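Local coordinates for protein L-ornithine N(5)-monooxygenase (PDB 3S5W) that hydroxylates the side-chain amine of L-ornithine, using FAD, NADPH and dioxygen, in the first step of hydroxamate siderophore (pyoverdin) biosynthesis, at residues L184-G189 / V410-Q415. Numbering follows the deposited sequence.
Sequences LVVSPG and VAIYAQ. With FAD (flavin-adenine dinucleotide), chain C.
Leu184 and Val186 share four backbone hydrogen bonds with Ala411, Tyr413 and Gln415, the ladder expected of parallel strands, and the two short axes diverge by only 18°. The backbone N and O of Tyr413 bond to the two residues that flank Val185: Tyr413 N gives a nearly straight bond to Leu184 O (2.8 Å, 172° at the hydrogen), and Tyr413 O receives Val186 N at 2.7 Å. Leu184 O also lies at the edge of the Tyr413 ring, 3.8 Å from CD1, while the phenol OH leads away to Ser442. On one face of the sheet the side chains of Leu184 and Ile412 lie side by side, with Leu184 CD2 4.1 Å from Ile412 CG2, and Val186 and Ala414 are next in line.

Gln415 can be followed atom by atom. Gln415 CB rests 3.3 Å from Ser187 OG. With CG set beside its own backbone N (chi1 -65°) and the chain extended beyond, the side chain passes along Ser187: Gln415 CG still borders that hydroxyl and reaches Val185 CG2 at 4.1 Å. Beyond CD, Gln415 NE2 comes to 3.8 Å from Val185 CG2 and makes a weak hydrogen bond to Ser41 O, while OE1 accepts a hydrogen bond from Arg435. Ser187 OG has its own hydrogen-bonding partner, Asn42.

Beyond the strands, one water accepts from Gly189 N and donates to Gln415 O and to FAD O2P (2.9 Å), so the loops after the two strands are joined through this water to the cofactor's pyrophosphate. The pair belongs to the FAD-binding domain. Strand 183-186 lies between strands 30-36 and 411-414; helix 40-56 packs on Val185 and Gln415, helix 432-447 covers Tyr413 and Gln415, and Leu165 of strand 161-171 meets Leu184 and Ile412 on the other face.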
# COMPACT_ATOMS: atom_id res chain seq x y z
N LEU A 184 -0.72 -19.93 7.36
CA LEU A 184 -1.34 -18.63 7.18
C LEU A 184 -0.36 -17.67 6.52
O LEU A 184 0.82 -17.64 6.86
CB LEU A 184 -1.72 -18.04 8.54
CG LEU A 184 -2.51 -16.73 8.62
CD1 LEU A 184 -3.97 -16.86 8.13
CD2 LEU A 184 -2.48 -16.22 10.05
N VAL A 185 -0.88 -16.85 5.60
CA VAL A 185 -0.06 -15.74 5.07
C VAL A 185 -0.82 -14.42 5.28
O VAL A 185 -1.96 -14.28 4.87
CB VAL A 185 0.44 -16.00 3.62
CG1 VAL A 185 -0.72 -16.17 2.64
CG2 VAL A 185 1.38 -14.86 3.13
N VAL A 186 -0.20 -13.49 6.00
CA VAL A 186 -0.85 -12.24 6.40
C VAL A 186 -0.35 -11.09 5.50
O VAL A 186 0.78 -10.66 5.65
CB VAL A 186 -0.58 -11.91 7.89
CG1 VAL A 186 -1.25 -10.62 8.27
CG2 VAL A 186 -1.15 -13.04 8.80
N SER A 187 -1.20 -10.62 4.59
CA SER A 187 -0.84 -9.55 3.62
C SER A 187 -1.91 -8.47 3.50
O SER A 187 -2.48 -8.28 2.42
CB SER A 187 -0.59 -10.19 2.25
OG SER A 187 0.30 -11.29 2.37
N PRO A 188 -2.24 -7.80 4.62
CA PRO A 188 -3.40 -6.91 4.62
C PRO A 188 -3.12 -5.45 4.21
O PRO A 188 -4.03 -4.63 4.23
CB PRO A 188 -3.87 -6.95 6.09
CG PRO A 188 -2.55 -7.04 6.85
CD PRO A 188 -1.67 -7.95 5.98
N GLY A 189 -1.87 -5.14 3.87
CA GLY A 189 -1.51 -3.80 3.44
C GLY A 189 -1.34 -2.89 4.64
O GLY A 189 -1.40 -3.35 5.78
N VAL A 410 2.53 -24.84 13.22
CA VAL A 410 2.01 -24.23 12.00
C VAL A 410 2.98 -23.14 11.53
O VAL A 410 3.73 -22.59 12.34
CB VAL A 410 0.61 -23.62 12.21
CG1 VAL A 410 -0.41 -24.70 12.50
CG2 VAL A 410 0.63 -22.59 13.32
N ALA A 411 2.94 -22.85 10.24
CA ALA A 411 3.78 -21.80 9.65
C ALA A 411 2.91 -20.56 9.41
O ALA A 411 1.82 -20.68 8.84
CB ALA A 411 4.41 -22.30 8.34
N ILE A 412 3.38 -19.40 9.88
CA ILE A 412 2.72 -18.12 9.63
C ILE A 412 3.70 -17.19 8.89
O ILE A 412 4.81 -16.95 9.36
CB ILE A 412 2.28 -17.46 10.94
CG1 ILE A 412 1.40 -18.45 11.76
CG2 ILE A 412 1.55 -16.12 10.65
CD1 ILE A 412 1.26 -18.09 13.20
N TYR A 413 3.27 -16.69 7.73
CA TYR A 413 4.09 -15.77 6.93
C TYR A 413 3.41 -14.40 6.91
O TYR A 413 2.19 -14.30 7.06
CB TYR A 413 4.24 -16.31 5.51
CG TYR A 413 4.91 -17.66 5.41
CD1 TYR A 413 4.18 -18.84 5.57
CD2 TYR A 413 6.27 -17.76 5.15
CE1 TYR A 413 4.80 -20.10 5.47
CE2 TYR A 413 6.89 -19.01 5.03
CZ TYR A 413 6.14 -20.18 5.20
OH TYR A 413 6.75 -21.42 5.10
N ALA A 414 4.19 -13.33 6.73
CA ALA A 414 3.64 -12.00 6.59
C ALA A 414 4.33 -11.28 5.43
O ALA A 414 5.51 -11.43 5.27
CB ALA A 414 3.80 -11.22 7.88
N GLN A 415 3.57 -10.50 4.66
CA GLN A 415 4.13 -9.79 3.51
C GLN A 415 3.87 -8.31 3.70
O GLN A 415 2.73 -7.91 3.94
CB GLN A 415 3.46 -10.27 2.21
CG GLN A 415 3.75 -11.72 1.89
CD GLN A 415 3.54 -12.02 0.42
OE1 GLN A 415 4.29 -11.54 -0.42
NE2 GLN A 415 2.50 -12.81 0.10
PA FAD C . -2.56 -4.24 -0.55
O1A FAD C . -2.76 -3.08 0.35
O2A FAD C . -2.52 -3.89 -2.05
O5B FAD C . -3.75 -5.32 -0.33
C5B FAD C . -4.14 -5.65 0.98
C4B FAD C . -5.50 -6.32 0.82
O4B FAD C . -5.89 -6.79 2.08
C3B FAD C . -6.55 -5.30 0.39
O3B FAD C . -7.15 -5.71 -0.82
C2B FAD C . -7.56 -5.28 1.55
O2B FAD C . -8.91 -5.27 1.10
C1B FAD C . -7.28 -6.59 2.23
N9A FAD C . -7.50 -6.62 3.67
C8A FAD C . -7.01 -5.76 4.64
N7A FAD C . -7.41 -6.23 5.86
C5A FAD C . -8.12 -7.37 5.66
C6A FAD C . -8.76 -8.24 6.54
N6A FAD C . -8.53 -8.17 7.86
N1A FAD C . -9.43 -9.34 6.00
C2A FAD C . -9.47 -9.60 4.65
N3A FAD C . -8.83 -8.73 3.77
C4A FAD C . -8.18 -7.63 4.28
N1 FAD C . 3.78 0.34 -5.10
C2 FAD C . 4.53 0.34 -6.27
O2 FAD C . 5.45 -0.46 -6.41
N3 FAD C . 4.25 1.22 -7.29
C4 FAD C . 3.22 2.12 -7.19
O4 FAD C . 2.98 2.87 -8.15
C4X FAD C . 2.47 2.15 -6.00
N5 FAD C . 1.43 3.06 -5.86
C5X FAD C . 0.70 3.10 -4.68
C6 FAD C . -0.34 4.02 -4.56
C7 FAD C . -1.10 4.08 -3.39
C7M FAD C . -2.20 5.11 -3.32
C8 FAD C . -0.79 3.23 -2.34
C8M FAD C . -1.56 3.23 -1.05
C9 FAD C . 0.24 2.30 -2.46
C9A FAD C . 0.99 2.21 -3.64
N10 FAD C . 2.03 1.29 -3.77
C10 FAD C . 2.78 1.28 -4.95
C1' FAD C . 2.43 0.36 -2.67
C2' FAD C . 1.44 -0.80 -2.42
O2' FAD C . 1.63 -1.12 -1.04
C3' FAD C . 1.81 -1.99 -3.30
O3' FAD C . 1.81 -1.65 -4.70
C4' FAD C . 0.82 -3.17 -3.11
O4' FAD C . -0.51 -2.68 -3.22
C5' FAD C . 1.04 -4.00 -1.82
O5' FAD C . 0.32 -5.21 -1.99
P FAD C . -0.30 -6.04 -0.74
O1P FAD C . -1.11 -7.15 -1.38
O2P FAD C . 0.85 -6.42 0.15
O3P FAD C . -1.25 -4.98 -0.03
O HOH W 1 0.63 -6.58 2.99